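Local coordinates for histone fold protein (Methanopyrus kandleri, PDB 1F1E) that is an archaeal histone, with two histone folds joined in one chain, that binds DNA and probably compacts it, at residues F83-V88 with A100-V105; R90-A95 with D106-L111. All coordinates share one frame; numbering follows the deposited sequence. Where two conformers were deposited one is given.

Contact 1: F83-V88 with A100-V105; sequences FGRATV and ASSDAV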
loop_
_atom_site.group_PDB
_atom_site.type_symbol
_atom_site.label_atom_id
_atom_site.label_comp_id
_atom_site.label_asym_id
_atom_site.label_seq_id
_atom_site.Cartn_x
_atom_site.Cartn_y
_atom_site.Cartn_z
ATOM N N PHE A 83 -4.918 -2.817 -21.218
ATOM C CA PHE A 83 -6.330 -2.655 -21.529
ATOM C C PHE A 83 -6.531 -1.574 -22.559
ATOM O O PHE A 83 -5.641 -0.798 -22.858
ATOM C CB PHE A 83 -6.985 -2.299 -20.197
ATOM C CG PHE A 83 -6.989 -3.431 -19.173
ATOM C CD1 PHE A 83 -7.713 -4.586 -19.373
ATOM C CD2 PHE A 83 -6.237 -3.295 -18.034
ATOM C CE1 PHE A 83 -7.721 -5.600 -18.434
ATOM C CE2 PHE A 83 -6.249 -4.276 -17.073
ATOM C CZ PHE A 83 -6.983 -5.410 -17.260
ATOM N N GLY A 84 -7.768 -1.442 -23.086
ATOM C CA GLY A 84 -8.062 -0.370 -24.005
ATOM C C GLY A 84 -7.992 0.994 -23.337
ATOM O O GLY A 84 -8.392 1.089 -22.168
ATOM N N ARG A 85 -7.479 1.988 -24.069
ATOM C CA ARG A 85 -7.268 3.300 -23.476
ATOM C C ARG A 85 -8.566 3.889 -23.017
ATOM O O ARG A 85 -8.685 4.433 -21.936
ATOM C CB ARG A 85 -6.656 4.280 -24.510
ATOM C CG ARG A 85 -6.667 5.736 -24.065
ATOM C CD ARG A 85 -6.002 6.689 -25.070
ATOM N NE ARG A 85 -4.733 6.086 -25.529
ATOM C CZ ARG A 85 -3.594 6.286 -24.928
ATOM N NH1 ARG A 85 -3.418 7.032 -23.856
ATOM N NH2 ARG A 85 -2.513 5.701 -25.376
ATOM N N ALA A 86 -9.626 3.775 -23.790
ATOM C CA ALA A 86 -10.873 4.381 -23.386
ATOM C C ALA A 86 -11.426 3.767 -22.113
ATOM O O ALA A 86 -12.035 4.442 -21.283
ATOM C CB ALA A 86 -11.961 4.329 -24.464
ATOM N N THR A 87 -11.313 2.463 -21.982
ATOM C CA THR A 87 -11.757 1.768 -20.774
ATOM C C THR A 87 -10.999 2.268 -19.566
ATOM O O THR A 87 -11.627 2.663 -18.555
ATOM C CB THR A 87 -11.561 0.260 -20.915
ATOM O OG1 THR A 87 -12.364 -0.201 -21.996
ATOM C CG2 THR A 87 -12.048 -0.496 -19.696
ATOM N N VAL A 88 -9.654 2.312 -19.639
ATOM C CA VAL A 88 -8.967 2.762 -18.468
ATOM C C VAL A 88 -9.183 4.255 -18.227
ATOM O O VAL A 88 -9.248 4.684 -17.057
ATOM C CB VAL A 88 -7.467 2.411 -18.487
ATOM C CG1 VAL A 88 -7.321 0.891 -18.426
ATOM C CG2 VAL A 88 -6.680 2.956 -19.646
ATOM N N ALA A 100 -6.567 14.302 -18.031
ATOM C CA ALA A 100 -5.336 13.520 -17.927
ATOM C C ALA A 100 -4.561 13.675 -19.231
ATOM O O ALA A 100 -5.129 13.812 -20.298
ATOM C CB ALA A 100 -5.716 12.070 -17.693
ATOM N N SER A 101 -3.247 13.577 -19.119
ATOM C CA SER A 101 -2.433 13.489 -20.294
ATOM C C SER A 101 -2.426 12.082 -20.854
ATOM O O SER A 101 -2.716 11.113 -20.175
ATOM C CB SER A 101 -1.005 13.900 -20.016
ATOM O OG SER A 101 -0.380 12.826 -19.298
ATOM N N SER A 102 -2.098 11.919 -22.133
ATOM C CA SER A 102 -2.043 10.591 -22.709
ATOM C C SER A 102 -0.988 9.736 -22.020
ATOM O O SER A 102 -1.262 8.575 -21.750
ATOM C CB SER A 102 -1.756 10.726 -24.192
ATOM O OG SER A 102 -1.615 9.470 -24.803
ATOM N N ASP A 103 0.162 10.296 -21.706
ATOM C CA ASP A 103 1.177 9.559 -20.998
ATOM C C ASP A 103 0.724 9.143 -19.582
ATOM O O ASP A 103 1.099 8.086 -19.076
ATOM C CB ASP A 103 2.484 10.395 -20.866
ATOM C CG ASP A 103 3.198 10.530 -22.186
ATOM O OD1 ASP A 103 2.810 9.866 -23.167
ATOM O OD2 ASP A 103 4.126 11.361 -22.184
ATOM N N ALA A 104 -0.087 9.913 -18.932
ATOM C CA ALA A 104 -0.628 9.524 -17.619
ATOM C C ALA A 104 -1.540 8.316 -17.738
ATOM O O ALA A 104 -1.456 7.410 -16.950
ATOM C CB ALA A 104 -1.397 10.693 -16.987
ATOM N N VAL A 105 -2.431 8.401 -18.740
ATOM C CA VAL A 105 -3.306 7.245 -19.001
ATOM C C VAL A 105 -2.481 6.008 -19.295
ATOM O O VAL A 105 -2.786 4.949 -18.753
ATOM C CB VAL A 105 -4.306 7.589 -20.099
ATOM C CG1 VAL A 105 -5.134 6.369 -20.450
ATOM C CG2 VAL A 105 -5.181 8.771 -19.656
#

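Contact 2: R90-A95 with D106-L111; sequences RILKRA and DLYNKL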
loop_
_atom_site.group_PDB
_atom_site.type_symbol
_atom_site.label_atom_id
_atom_site.label_comp_id
_atom_site.label_asym_id
_atom_site.label_seq_id
_atom_site.Cartn_x
_atom_site.Cartn_y
_atom_site.Cartn_z
ATOM N N ARG A 90 -11.965 5.764 -18.650
ATOM C CA ARG A 90 -13.249 5.876 -18.002
ATOM C C ARG A 90 -13.144 5.488 -16.545
ATOM O O ARG A 90 -13.832 6.103 -15.684
ATOM C CB ARG A 90 -14.296 5.017 -18.726
ATOM C CG ARG A 90 -15.704 5.164 -18.196
ATOM C CD ARG A 90 -16.396 6.335 -18.904
ATOM N NE ARG A 90 -17.816 6.269 -18.536
ATOM C CZ ARG A 90 -18.734 5.667 -19.243
ATOM N NH1 ARG A 90 -18.517 5.040 -20.402
ATOM N NH2 ARG A 90 -19.981 5.684 -18.782
ATOM N N ILE A 91 -12.287 4.548 -16.207
ATOM C CA ILE A 91 -12.106 4.249 -14.782
ATOM C C ILE A 91 -11.526 5.455 -14.105
ATOM O O ILE A 91 -11.946 5.854 -13.018
ATOM C CB ILE A 91 -11.220 3.018 -14.651
ATOM C CG1 ILE A 91 -11.882 1.771 -15.265
ATOM C CG2 ILE A 91 -10.841 2.769 -13.200
ATOM C CD1 ILE A 91 -10.898 0.642 -15.437
ATOM N N LEU A 92 -10.562 6.122 -14.738
ATOM C CA LEU A 92 -9.990 7.324 -14.148
ATOM C C LEU A 92 -11.068 8.401 -13.996
ATOM O O LEU A 92 -11.105 9.102 -12.989
ATOM C CB LEU A 92 -8.821 7.763 -15.009
ATOM C CG LEU A 92 -7.574 6.902 -14.940
ATOM C CD1 LEU A 92 -6.547 7.328 -16.026
ATOM C CD2 LEU A 92 -6.879 6.925 -13.594
ATOM N N LYS A 93 -11.923 8.592 -15.018
ATOM C CA LYS A 93 -12.995 9.615 -15.028
ATOM C C LYS A 93 -13.903 9.298 -13.846
ATOM O O LYS A 93 -14.246 10.204 -13.113
ATOM C CB LYS A 93 -13.792 9.643 -16.346
ATOM N N ARG A 94 -14.256 8.038 -13.649
ATOM C CA ARG A 94 -15.118 7.683 -12.497
ATOM C C ARG A 94 -14.494 7.975 -11.139
ATOM O O ARG A 94 -15.269 8.219 -10.209
ATOM C CB ARG A 94 -15.469 6.209 -12.521
ATOM C CG ARG A 94 -16.319 5.656 -11.384
ATOM C CD ARG A 94 -16.580 4.157 -11.678
ATOM N NE ARG A 94 -16.807 3.922 -13.106
ATOM C CZ ARG A 94 -16.353 3.002 -13.933
ATOM N NH1 ARG A 94 -15.535 2.060 -13.485
ATOM N NH2 ARG A 94 -16.677 2.939 -15.240
ATOM N N ALA A 95 -13.179 7.935 -11.104
ATOM C CA ALA A 95 -12.439 8.269 -9.906
ATOM C C ALA A 95 -12.313 9.788 -9.730
ATOM O O ALA A 95 -11.760 10.233 -8.738
ATOM C CB ALA A 95 -11.059 7.636 -9.920
ATOM N N ASP A 106 -1.463 6.135 -20.134
ATOM C CA ASP A 106 -0.680 4.975 -20.442
ATOM C C ASP A 106 0.036 4.445 -19.210
ATOM O O ASP A 106 0.193 3.212 -19.109
ATOM C CB ASP A 106 0.357 5.331 -21.503
ATOM C CG ASP A 106 -0.181 5.570 -22.863
ATOM O OD1 ASP A 106 -1.366 5.252 -23.080
ATOM O OD2 ASP A 106 0.605 6.016 -23.731
ATOM N N LEU A 107 0.537 5.321 -18.368
ATOM C CA LEU A 107 1.253 4.820 -17.173
ATOM C C LEU A 107 0.281 4.216 -16.189
ATOM O O LEU A 107 0.654 3.209 -15.555
ATOM C CB LEU A 107 2.182 5.888 -16.601
ATOM C CG LEU A 107 3.065 5.359 -15.450
ATOM C CD1 LEU A 107 3.901 4.175 -15.855
ATOM C CD2 LEU A 107 3.920 6.551 -15.025
ATOM N N TYR A 108 -0.919 4.749 -16.051
ATOM C CA TYR A 108 -1.942 4.075 -15.229
ATOM C C TYR A 108 -2.226 2.677 -15.763
ATOM O O TYR A 108 -2.300 1.690 -15.003
ATOM C CB TYR A 108 -3.189 4.937 -15.249
ATOM C CG TYR A 108 -4.355 4.203 -14.612
ATOM C CD1 TYR A 108 -4.426 3.982 -13.251
ATOM C CD2 TYR A 108 -5.359 3.702 -15.373
ATOM C CE1 TYR A 108 -5.503 3.302 -12.732
ATOM C CE2 TYR A 108 -6.444 3.010 -14.885
ATOM C CZ TYR A 108 -6.498 2.802 -13.516
ATOM O OH TYR A 108 -7.552 2.129 -13.037
ATOM N N ASN A 109 -2.376 2.571 -17.101
ATOM C CA ASN A 109 -2.587 1.272 -17.711
ATOM C C ASN A 109 -1.421 0.324 -17.435
ATOM O O ASN A 109 -1.665 -0.812 -16.971
ATOM C CB ASN A 109 -2.784 1.497 -19.217
ATOM C CG ASN A 109 -3.627 0.459 -19.890
ATOM O OD1 ASN A 109 -4.037 -0.546 -19.349
ATOM N ND2 ASN A 109 -3.886 0.772 -21.166
ATOM N N LYS A 110 -0.198 0.778 -17.638
ATOM C CA LYS A 110 0.945 -0.098 -17.310
ATOM C C LYS A 110 0.982 -0.461 -15.854
ATOM O O LYS A 110 1.308 -1.586 -15.511
ATOM C CB LYS A 110 2.249 0.639 -17.687
ATOM C CG LYS A 110 2.472 0.683 -19.182
ATOM C CD LYS A 110 4.041 1.408 -19.434
ATOM N N LEU A 111 0.607 0.446 -14.964
ATOM C CA LEU A 111 0.604 0.137 -13.549
ATOM C C LEU A 111 -0.402 -0.957 -13.246
ATOM O O LEU A 111 -0.063 -1.887 -12.523
ATOM C CB LEU A 111 0.291 1.420 -12.790
ATOM C CG LEU A 111 0.207 1.358 -11.265
ATOM C CD1 LEU A 111 1.433 0.683 -10.651
ATOM C CD2 LEU A 111 -0.012 2.723 -10.641
#

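Contact 1: F83-V88 with A100-V105
The polar part of this contact runs from R85 to S102. R85 NH1 gives a weak, bent hydrogen bond to S102 O, 3.4 Å long with an N-H...O angle of 140°. The carbonyl oxygen lies at the edge of the guanidinium, in its plane. S102 OG is also close to NH1, but the angle is too poor for a bond. The chain of R85 starts out extended, with CG anti to its backbone N (chi1 168°), and bends at chi3. R85 was modelled in two conformers, so the weak bond to S102 is doubtful. The stronger partner of the arginine is D106, one turn on from S102, which takes NH2 in a salt bridge.

The apolar part is a pair of valines. V88 CG2 meets V105 CG1 at 3.8 Å. V105 CG1 also touches the arginine chain, 4.0 Å from R85 CG. R89 and L92 add to the cover of V105.

One capping bond closes the start of helix 102-129. A104 N donates to S101 OG at 3.0 Å, with S101 as N-cap, while G84 precedes the other helix. This is the short first helix of a histone fold resting on the start of its long central helix.

Contact 2: R90-A95 with D106-L111
This is a buried apolar contact between I91, L92 and Y108. It joins the later turns of the short helix 85-94 to the second and third turns of the long helix 102-129. All three touching residues are buried.

L92 and Y108 make the main contact. L92 CD2 stands over one face of the Y108 ring, 3.8 Å from its centroid and only 7° off the ring normal. This is a CH-pi contact, with the methyl almost centred on the ring. The other methyl, L92 CD1, lies on the same side, out past the CD2 corner of the ring, 3.9 Å from Y108 CD2. The leucine fork covers the ring from its centre to that corner. The two side chains run past each other in opposite directions.

I91 works at the far end of the tyrosine. Its CG2 methyl comes within 3.4 Å of Y108 OH and approaches the ring obliquely. The two side chains cross at about a right angle. Y108 CG is anti to the backbone N (chi1 171°), which carries the ring out from the long helix toward helix 85-94.

The hydroxyl is buried but has a polar mate. It hydrogen-bonds to A39 O on helix 25-51 of the first histone fold. V42 and L63, also from that half, pack on the tyrosine too. With an alanine here, A39 O would probably lose this partner and a gap would be left facing L92 CD2.

The tyrosine thus bridges both histone folds. It fills the space between the first and central helices of the second histone fold, and it reaches the central helix of the first. Such an interface between paired folds is typical of the histone dimer, here formed within one chain.

From the N terminus, the chain passes 83-88, then 90-95 on the same short helix. It turns through the loop with strand 99-100 and reaches 100-105, where the long helix begins at S102, followed by 106-111. Contact 1 closes its loop at 100-105 and contact 2 at 106-111, so the two loops cross. Both tie helix 85-94 to helix 102-129. Contact 1 lies at the partly exposed helix starts, and contact 2 is deeper. They also touch each other: F83 O probably takes a hydrogen bond from N109 ND2 at 2.9 Å, and V88 CB packs 3.8 Å from Y108 CE2. Strand 99-100, which runs into contact 1, pairs with strand 57-58 of the first fold.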